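Local coordinates for protein fusion DH (Streptomyces sp. MJ635-86F5, PDB 6K97) that probably dehydrates carrier-protein-bound polyketide intermediates, being an engineered fusion of the split dehydratase domain from cremimycin biosynthesis, at residues E30-P35 and A82-D87; A40-L43 and G47-F50; G118-D121 and A125-L128; R131-G134 and L139-E142. All blocks are in the same frame, centred on the assembly; numbering follows the deposited sequence.

Contact 1 of 4, residues E30-P35 and A82-D87; sequences EATEHP and ALHAAD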
# COMPACT_ATOMS: atom_id res chain seq x y z
N GLU A 30 1.02 1.12 -8.28
CA GLU A 30 0.65 0.37 -9.47
C GLU A 30 -0.86 0.17 -9.44
O GLU A 30 -1.42 -0.19 -8.41
CB GLU A 30 1.40 -0.99 -9.51
CG GLU A 30 2.92 -0.82 -9.64
CD GLU A 30 3.79 -1.83 -8.86
OE1 GLU A 30 3.52 -2.18 -7.68
OE2 GLU A 30 4.81 -2.25 -9.44
N ALA A 31 -1.51 0.40 -10.58
CA ALA A 31 -2.95 0.24 -10.70
C ALA A 31 -3.31 -1.23 -10.83
O ALA A 31 -2.44 -2.06 -11.16
CB ALA A 31 -3.48 1.00 -11.90
N THR A 32 -4.58 -1.56 -10.53
CA THR A 32 -5.15 -2.87 -10.82
C THR A 32 -6.46 -2.65 -11.57
O THR A 32 -7.08 -1.61 -11.42
CB THR A 32 -5.36 -3.67 -9.51
OG1 THR A 32 -5.60 -5.04 -9.84
CG2 THR A 32 -6.55 -3.14 -8.68
N GLU A 33 -6.91 -3.61 -12.36
CA GLU A 33 -8.23 -3.50 -13.03
C GLU A 33 -9.24 -4.31 -12.23
O GLU A 33 -9.24 -5.53 -12.27
CB GLU A 33 -8.20 -3.98 -14.50
CG GLU A 33 -7.45 -3.03 -15.44
CD GLU A 33 -5.91 -3.05 -15.31
OE1 GLU A 33 -5.30 -4.15 -15.23
OE2 GLU A 33 -5.28 -1.96 -15.31
N HIS A 34 -10.10 -3.63 -11.49
CA HIS A 34 -11.22 -4.29 -10.82
C HIS A 34 -12.26 -3.27 -10.49
O HIS A 34 -11.93 -2.16 -10.20
CB HIS A 34 -10.71 -4.97 -9.55
CG HIS A 34 -11.69 -5.90 -8.93
ND1 HIS A 34 -12.54 -5.52 -7.92
CD2 HIS A 34 -11.98 -7.19 -9.21
CE1 HIS A 34 -13.29 -6.55 -7.57
NE2 HIS A 34 -12.97 -7.57 -8.34
N PRO A 35 -13.54 -3.65 -10.44
CA PRO A 35 -14.57 -2.65 -10.11
C PRO A 35 -14.54 -2.03 -8.68
O PRO A 35 -15.09 -0.96 -8.50
CB PRO A 35 -15.88 -3.40 -10.33
CG PRO A 35 -15.53 -4.47 -11.32
CD PRO A 35 -14.12 -4.90 -10.94
N ALA A 82 -11.24 -10.99 -2.06
CA ALA A 82 -10.25 -12.01 -1.84
C ALA A 82 -9.88 -12.77 -3.14
O ALA A 82 -8.73 -13.08 -3.35
CB ALA A 82 -10.73 -12.99 -0.79
N LEU A 83 -10.86 -13.03 -3.99
CA LEU A 83 -10.59 -13.63 -5.29
C LEU A 83 -9.63 -12.75 -6.08
O LEU A 83 -8.66 -13.28 -6.64
CB LEU A 83 -11.88 -13.89 -6.08
CG LEU A 83 -12.74 -15.02 -5.45
CD1 LEU A 83 -14.12 -15.06 -6.06
CD2 LEU A 83 -12.06 -16.38 -5.55
N HIS A 84 -9.81 -11.43 -6.07
CA HIS A 84 -8.88 -10.58 -6.79
C HIS A 84 -7.47 -10.69 -6.20
O HIS A 84 -6.46 -10.89 -6.92
CB HIS A 84 -9.33 -9.14 -6.84
CG HIS A 84 -8.61 -8.33 -7.86
ND1 HIS A 84 -8.80 -8.51 -9.22
CD2 HIS A 84 -7.62 -7.41 -7.73
CE1 HIS A 84 -7.99 -7.70 -9.88
NE2 HIS A 84 -7.25 -7.04 -9.01
N ALA A 85 -7.38 -10.63 -4.89
CA ALA A 85 -6.07 -10.81 -4.27
C ALA A 85 -5.47 -12.16 -4.65
O ALA A 85 -4.29 -12.26 -4.95
CB ALA A 85 -6.20 -10.67 -2.78
N ALA A 86 -6.29 -13.21 -4.61
CA ALA A 86 -5.82 -14.55 -4.91
C ALA A 86 -5.21 -14.61 -6.31
O ALA A 86 -4.10 -15.10 -6.51
CB ALA A 86 -6.94 -15.55 -4.75
N ASP A 87 -5.95 -14.06 -7.25
CA ASP A 87 -5.54 -14.01 -8.59
C ASP A 87 -4.18 -13.26 -8.73
O ASP A 87 -3.24 -13.78 -9.31
CB ASP A 87 -6.64 -13.36 -9.40
CG ASP A 87 -6.32 -13.26 -10.87
OD1 ASP A 87 -5.76 -14.20 -11.41
OD2 ASP A 87 -6.60 -12.22 -11.49

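Contact 2 of 4, residues A40-L43 and G47-F50; sequences ATEL and GYLF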
# COMPACT_ATOMS: atom_id res chain seq x y z
N ALA A 40 -2.69 -2.09 -6.64
CA ALA A 40 -2.08 -3.36 -6.18
C ALA A 40 -0.60 -3.21 -6.07
O ALA A 40 0.01 -2.79 -7.00
CB ALA A 40 -2.36 -4.44 -7.20
N THR A 41 0.02 -3.54 -4.94
CA THR A 41 1.45 -3.44 -4.89
C THR A 41 2.03 -4.60 -4.17
O THR A 41 1.44 -5.07 -3.20
CB THR A 41 1.93 -2.13 -4.24
OG1 THR A 41 2.27 -2.36 -2.88
CG2 THR A 41 0.90 -1.05 -4.27
N GLU A 42 3.18 -5.08 -4.62
CA GLU A 42 3.86 -6.18 -3.97
C GLU A 42 4.80 -5.49 -3.05
O GLU A 42 5.37 -4.48 -3.45
CB GLU A 42 4.62 -7.07 -4.98
CG GLU A 42 5.21 -8.35 -4.36
CD GLU A 42 6.11 -9.17 -5.32
OE1 GLU A 42 7.15 -8.61 -5.73
OE2 GLU A 42 5.83 -10.36 -5.62
N LEU A 43 4.90 -5.94 -1.81
CA LEU A 43 5.72 -5.26 -0.82
C LEU A 43 7.01 -6.03 -0.75
O LEU A 43 7.05 -7.20 -1.10
CB LEU A 43 5.03 -5.25 0.52
CG LEU A 43 3.61 -4.68 0.50
CD1 LEU A 43 2.84 -5.12 1.72
CD2 LEU A 43 3.67 -3.17 0.42
N GLY A 47 4.53 -9.77 0.35
CA GLY A 47 3.10 -9.58 0.62
C GLY A 47 2.53 -8.63 -0.38
O GLY A 47 3.27 -8.11 -1.21
N TYR A 48 1.21 -8.44 -0.35
CA TYR A 48 0.56 -7.49 -1.27
C TYR A 48 -0.37 -6.51 -0.53
O TYR A 48 -0.87 -6.84 0.56
CB TYR A 48 -0.25 -8.23 -2.31
CG TYR A 48 0.54 -8.99 -3.31
CD1 TYR A 48 1.00 -10.27 -3.04
CD2 TYR A 48 0.84 -8.43 -4.56
CE1 TYR A 48 1.75 -10.97 -3.99
CE2 TYR A 48 1.58 -9.13 -5.51
CZ TYR A 48 2.03 -10.39 -5.23
OH TYR A 48 2.75 -11.09 -6.18
N LEU A 49 -0.61 -5.34 -1.11
CA LEU A 49 -1.61 -4.38 -0.60
C LEU A 49 -2.52 -4.00 -1.77
O LEU A 49 -2.01 -3.65 -2.83
CB LEU A 49 -0.96 -3.13 -0.03
CG LEU A 49 -1.95 -2.05 0.45
CD1 LEU A 49 -2.70 -2.48 1.73
CD2 LEU A 49 -1.31 -0.69 0.70
N PHE A 50 -3.83 -4.07 -1.59
CA PHE A 50 -4.77 -3.54 -2.59
C PHE A 50 -5.63 -2.46 -1.96
O PHE A 50 -6.03 -2.60 -0.80
CB PHE A 50 -5.68 -4.62 -3.06
CG PHE A 50 -4.97 -5.82 -3.55
CD1 PHE A 50 -4.51 -6.77 -2.69
CD2 PHE A 50 -4.74 -5.99 -4.88
CE1 PHE A 50 -3.86 -7.90 -3.15
CE2 PHE A 50 -4.05 -7.11 -5.35
CZ PHE A 50 -3.62 -8.06 -4.49

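Contact 3 of 4, residues G118-D121 and A125-L128; sequences GPAD and ARSL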
# COMPACT_ATOMS: atom_id res chain seq x y z
N GLY A 118 -0.28 -11.34 3.36
CA GLY A 118 1.04 -11.68 3.88
C GLY A 118 1.88 -12.42 2.86
O GLY A 118 1.39 -12.79 1.77
N PRO A 119 3.16 -12.65 3.21
CA PRO A 119 4.07 -13.49 2.42
C PRO A 119 3.69 -14.94 2.48
O PRO A 119 2.98 -15.34 3.39
CB PRO A 119 5.43 -13.31 3.13
CG PRO A 119 5.20 -12.40 4.31
CD PRO A 119 3.73 -12.24 4.51
N ALA A 120 4.19 -15.73 1.54
CA ALA A 120 3.91 -17.15 1.47
C ALA A 120 4.70 -17.94 2.50
O ALA A 120 5.86 -17.70 2.67
CB ALA A 120 4.23 -17.69 0.07
N ASP A 121 4.00 -18.81 3.23
CA ASP A 121 4.48 -20.03 3.86
C ASP A 121 5.38 -20.83 2.95
O ASP A 121 5.28 -20.70 1.75
CB ASP A 121 3.26 -21.01 3.97
CG ASP A 121 2.63 -21.04 5.29
OD1 ASP A 121 3.10 -20.35 6.20
OD2 ASP A 121 1.65 -21.77 5.43
N ALA A 125 0.75 -20.89 1.47
CA ALA A 125 -0.39 -20.23 2.07
C ALA A 125 0.01 -18.84 2.59
O ALA A 125 1.12 -18.64 3.07
CB ALA A 125 -0.95 -21.05 3.21
N ARG A 126 -0.95 -17.92 2.51
CA ARG A 126 -0.78 -16.53 2.90
C ARG A 126 -1.94 -16.08 3.77
O ARG A 126 -3.05 -16.39 3.49
CB ARG A 126 -0.75 -15.66 1.66
CG ARG A 126 0.40 -15.95 0.69
CD ARG A 126 0.11 -15.25 -0.63
NE ARG A 126 1.16 -15.38 -1.63
CZ ARG A 126 2.17 -14.53 -1.77
NH1 ARG A 126 2.30 -13.47 -0.98
NH2 ARG A 126 3.03 -14.72 -2.70
N SER A 127 -1.68 -15.28 4.79
CA SER A 127 -2.77 -14.67 5.52
C SER A 127 -3.42 -13.58 4.62
O SER A 127 -2.80 -13.02 3.71
CB SER A 127 -2.24 -14.01 6.75
OG SER A 127 -1.58 -12.83 6.34
N LEU A 128 -4.66 -13.28 4.89
CA LEU A 128 -5.40 -12.27 4.15
C LEU A 128 -6.30 -11.51 5.15
O LEU A 128 -6.89 -12.15 5.99
CB LEU A 128 -6.26 -12.91 3.06
CG LEU A 128 -7.11 -11.94 2.24
CD1 LEU A 128 -7.17 -12.33 0.78
CD2 LEU A 128 -8.52 -11.82 2.80
O HOH W 1 1.20 -14.89 5.48

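Contact 4 of 4, residues R131-G134 and L139-E142; sequences RSHG and LWVE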
# COMPACT_ATOMS: atom_id res chain seq x y z
N ARG A 131 -10.24 -4.65 5.52
CA ARG A 131 -10.46 -3.63 6.52
C ARG A 131 -10.82 -2.31 5.84
O ARG A 131 -10.54 -2.13 4.65
CB ARG A 131 -9.22 -3.43 7.38
CG ARG A 131 -8.10 -2.75 6.59
CD ARG A 131 -6.85 -2.48 7.37
NE ARG A 131 -5.90 -1.76 6.53
CZ ARG A 131 -4.72 -1.26 6.96
NH1 ARG A 131 -3.93 -0.64 6.09
NH2 ARG A 131 -4.33 -1.37 8.23
N SER A 132 -11.46 -1.42 6.59
CA SER A 132 -11.84 -0.11 6.05
C SER A 132 -11.96 0.90 7.17
O SER A 132 -11.91 0.55 8.37
CB SER A 132 -13.19 -0.16 5.32
OG SER A 132 -14.29 -0.28 6.22
N HIS A 133 -12.07 2.14 6.76
CA HIS A 133 -12.45 3.18 7.67
C HIS A 133 -13.06 4.33 6.90
O HIS A 133 -12.72 4.55 5.71
CB HIS A 133 -11.28 3.62 8.59
CG HIS A 133 -10.24 4.47 7.93
ND1 HIS A 133 -10.52 5.69 7.37
CD2 HIS A 133 -8.90 4.32 7.86
CE1 HIS A 133 -9.41 6.23 6.92
NE2 HIS A 133 -8.41 5.42 7.20
N GLY A 134 -13.93 5.07 7.59
CA GLY A 134 -14.60 6.24 6.99
C GLY A 134 -13.57 7.30 6.54
O GLY A 134 -12.50 7.48 7.17
N LEU A 139 -9.44 5.09 12.54
CA LEU A 139 -9.23 3.74 12.99
C LEU A 139 -9.82 2.70 12.06
O LEU A 139 -10.98 2.76 11.68
CB LEU A 139 -9.75 3.58 14.41
CG LEU A 139 -8.95 4.45 15.42
CD1 LEU A 139 -9.56 4.31 16.81
CD2 LEU A 139 -7.44 4.18 15.46
N TRP A 140 -8.99 1.73 11.70
CA TRP A 140 -9.36 0.69 10.78
C TRP A 140 -10.32 -0.24 11.44
O TRP A 140 -10.17 -0.49 12.60
CB TRP A 140 -8.14 -0.11 10.36
CG TRP A 140 -7.22 0.64 9.51
CD1 TRP A 140 -5.99 1.15 9.87
CD2 TRP A 140 -7.42 0.99 8.14
NE1 TRP A 140 -5.41 1.77 8.79
CE2 TRP A 140 -6.26 1.69 7.72
CE3 TRP A 140 -8.45 0.78 7.23
CZ2 TRP A 140 -6.12 2.21 6.44
CZ3 TRP A 140 -8.31 1.27 5.94
CH2 TRP A 140 -7.13 1.99 5.55
N VAL A 141 -11.32 -0.71 10.69
CA VAL A 141 -12.23 -1.74 11.15
C VAL A 141 -12.00 -2.95 10.29
O VAL A 141 -11.99 -2.85 9.08
CB VAL A 141 -13.68 -1.29 10.99
CG1 VAL A 141 -14.62 -2.38 11.48
CG2 VAL A 141 -13.90 0.02 11.75
N GLU A 142 -11.80 -4.10 10.92
CA GLU A 142 -11.57 -5.36 10.25
C GLU A 142 -12.92 -6.03 9.93
O GLU A 142 -13.72 -6.24 10.83
CB GLU A 142 -10.71 -6.29 11.11
CG GLU A 142 -10.37 -7.59 10.36
CD GLU A 142 -9.36 -8.52 11.08
OE1 GLU A 142 -8.17 -8.17 11.15
OE2 GLU A 142 -9.79 -9.62 11.54

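Contact 1 of 4, residues E30-P35 and A82-D87
Thr-32 OG1 and His-84 NE2 lie 2.7 Å apart and form a hydrogen bond between the loop that precedes strand 39-42 and helix 75-88, the central helix of the first hot-dog unit, in the N-terminal part of the engineered fusion. The two side chains meet head-on, and the hydroxyl reaches the imidazole at its edge, in the ring plane. OG1 is in place because it stands anti to the backbone N of Thr-32 (chi1 -166°).

A second hold comes over a face of the same ring. His-34 CB lies 4.0 Å from the centroid of the His-84 ring and only 13° off the normal, a CH-pi contact, while His-34 CD2 comes to 3.4 Å from His-84 ND1. The two histidines run antiparallel past one another, their rings inclined at 48°. Beside these two grips the carbonyl oxygen of Glu-33 approaches His-84 CE1 at 3.5 Å.

In the next shell both imidazoles find further partners. His-34 bonds through NE2 to Glu-80, a second tie to helix 75-88 beside that of Thr-32, while ND1 bonds to the backbone N of Leu-36 within the loop itself. His-84 ND1 bonds to NE2 of His-249, a link that joins the two fused parts of the construct. At the far end of the loop Glu-30 bonds to His-133 of the second subunit. Against the His-34 ring itself, Pro-35 CD sits 3.3 Å above the plane, displaced toward the rim.

Contact 2 of 4, residues A40-L43 and G47-F50
The Tyr-48 ring carries Glu-42 CG over one face, 4.2 Å from its centroid and 24° off the normal, in a CH-pi contact across the first beta hairpin of the N-terminal hot-dog unit. Glu-42 reaches this position with CG anti to its backbone N (chi1 -173°) and the chain extended beyond; it crosses the ring at a slant near its rim, and OE2 ends 3.2 Å from Tyr-48 OH. The carboxylate is turned 53° from the ring plane. On the same face of the hairpin the Phe-50 ring receives Ala-40 CB obliquely, CE2 of the phenylalanine lying 3.7 Å from that methyl. Both aromatic rings also pack on helix 75-88, Phe-50 against Ala-85 and Ile-88.

The opposite face, formed by Thr-41 and Leu-49, looks to the second subunit: Thr-41, Leu-43 and Leu-49 all pack on Leu-49 of that chain. Thr-41 and Leu-49 are an antiparallel hydrogen-bonded pair, with Thr-41 N to Leu-49 O and Leu-49 N to Thr-41 O both 2.9 Å. Glu-42 O serves the dimer as well, accepting a bond from Arg-131 of the second subunit.

Toward the turn, Leu-43 lays its side chain along Gly-47, CD1 at 4.1 Å from the glycine C. Here the pairing closes with a nearly straight bond, Leu-43 N to Gly-47 O at 2.8 Å.

Contact 3 of 4, residues G118-D121 and A125-L128
Arg-126 turns CG anti to its carbonyl carbon (chi1 -62°) and stays extended as far as NE, which carries its guanidinium along the loop 118-121 until NH1 donates to Gly-118 O at 3.0 Å. The bond is somewhat bent, 143° at the hydrogen, and the carbonyl oxygen lies near the guanidinium edge, tilted 17° from its plane. NH1 has a second carbonyl partner in Gly-46 O, so one nitrogen joins two turns of the chain. Over one face of the group sits Ala-120 N, 3.9 Å above the plane and off toward the rim.

Backbone bonds close the connection at its two ends. Gly-118 N donates to Ser-127 O at 3.0 Å, and Asp-121 N to Ala-125 O at 2.9 Å. Between them Ser-127 N makes no direct bond to the loop 118-121; a water links the two segments there, donating to Pro-119 O at 2.8 Å and accepting from Ser-127 N at 3.0 Å. At the outer end Asp-121 OD2 lies 3.5 Å from the Ala-125 methyl.

This is a surface-exposed beta connection of the N-terminal hot-dog unit, leading from strand 110-117 into strand 126-134. Arg-126 bonds through its backbone to Ile-148 of strand 141-149, and Leu-128, buried, packs on Ala-82 and Ala-85 of helix 75-88.

Contact 4 of 4, residues R131-G134 and L139-E142
Arg-131 lays its guanidinium flat on the Trp-140 indole, the two centres 3.6 Å apart and the planes within 3° of parallel, a stacked cation-pi pair in the N-terminal hot-dog unit, on the hairpin of strand 126-134 where the turn leads into strand 141-149. CG of the arginine stands between its backbone N and carbonyl carbon (chi1 71°), and from there the extended chain runs over the ring, CD and NE lying above CD2 and CZ above CE2. Although Arg-131 NH2 and Trp-140 NE1 approach to 3.4 Å, both are donors and only stack.

The opposite face of the indole receives His-133 in an edge-to-face pair: its ring and the six-membered ring of Trp-140 have centroids 4.4 Å apart and planes at 54°, with CD2 leading. Trp-140 is thus clamped between two side chains of one strand.

Behind the clamp, Ser-132 and Val-141 form the antiparallel hydrogen-bonded pair, Ser-132 N to Val-141 O at 2.9 Å and Val-141 N to Ser-132 O at 2.7 Å. Ser-132 OG is bonded to His-143.

Both clamping side chains also bond to the second subunit, Arg-131 to Glu-42 and His-133 to Glu-30, and Trp-140 packs on that same Glu-30. The other imidazole nitrogen is spent locally, His-133 ND1 donating to Gly-134 O at 2.7 Å with the oxygen in the ring plane, although the nitrogen stands well above the plane of that carbonyl.

How the contacts relate
All four contacts belong to the first hot-dog unit, in the N-terminal part of the fusion. Along the chain contact 2 falls between the two segments of contact 1; contacts 3 and 4 follow in turn. Contacts 1 and 2 have centres about 10 Å apart and meet directly, Phe-50 against Ala-85 of helix 75-88. Contact 3, its centre about 16 Å from that of contact 1, touches the same helix through Leu-128. Contacts 3 and 4 share strand 126-134, their centres about 21 Å apart. Contacts 2 and 4 do not touch within one subunit, yet contacts 1, 2 and 4 all reach the second, so the dimer interface brings contact 4 of one chain to contacts 1 and 2 of the other.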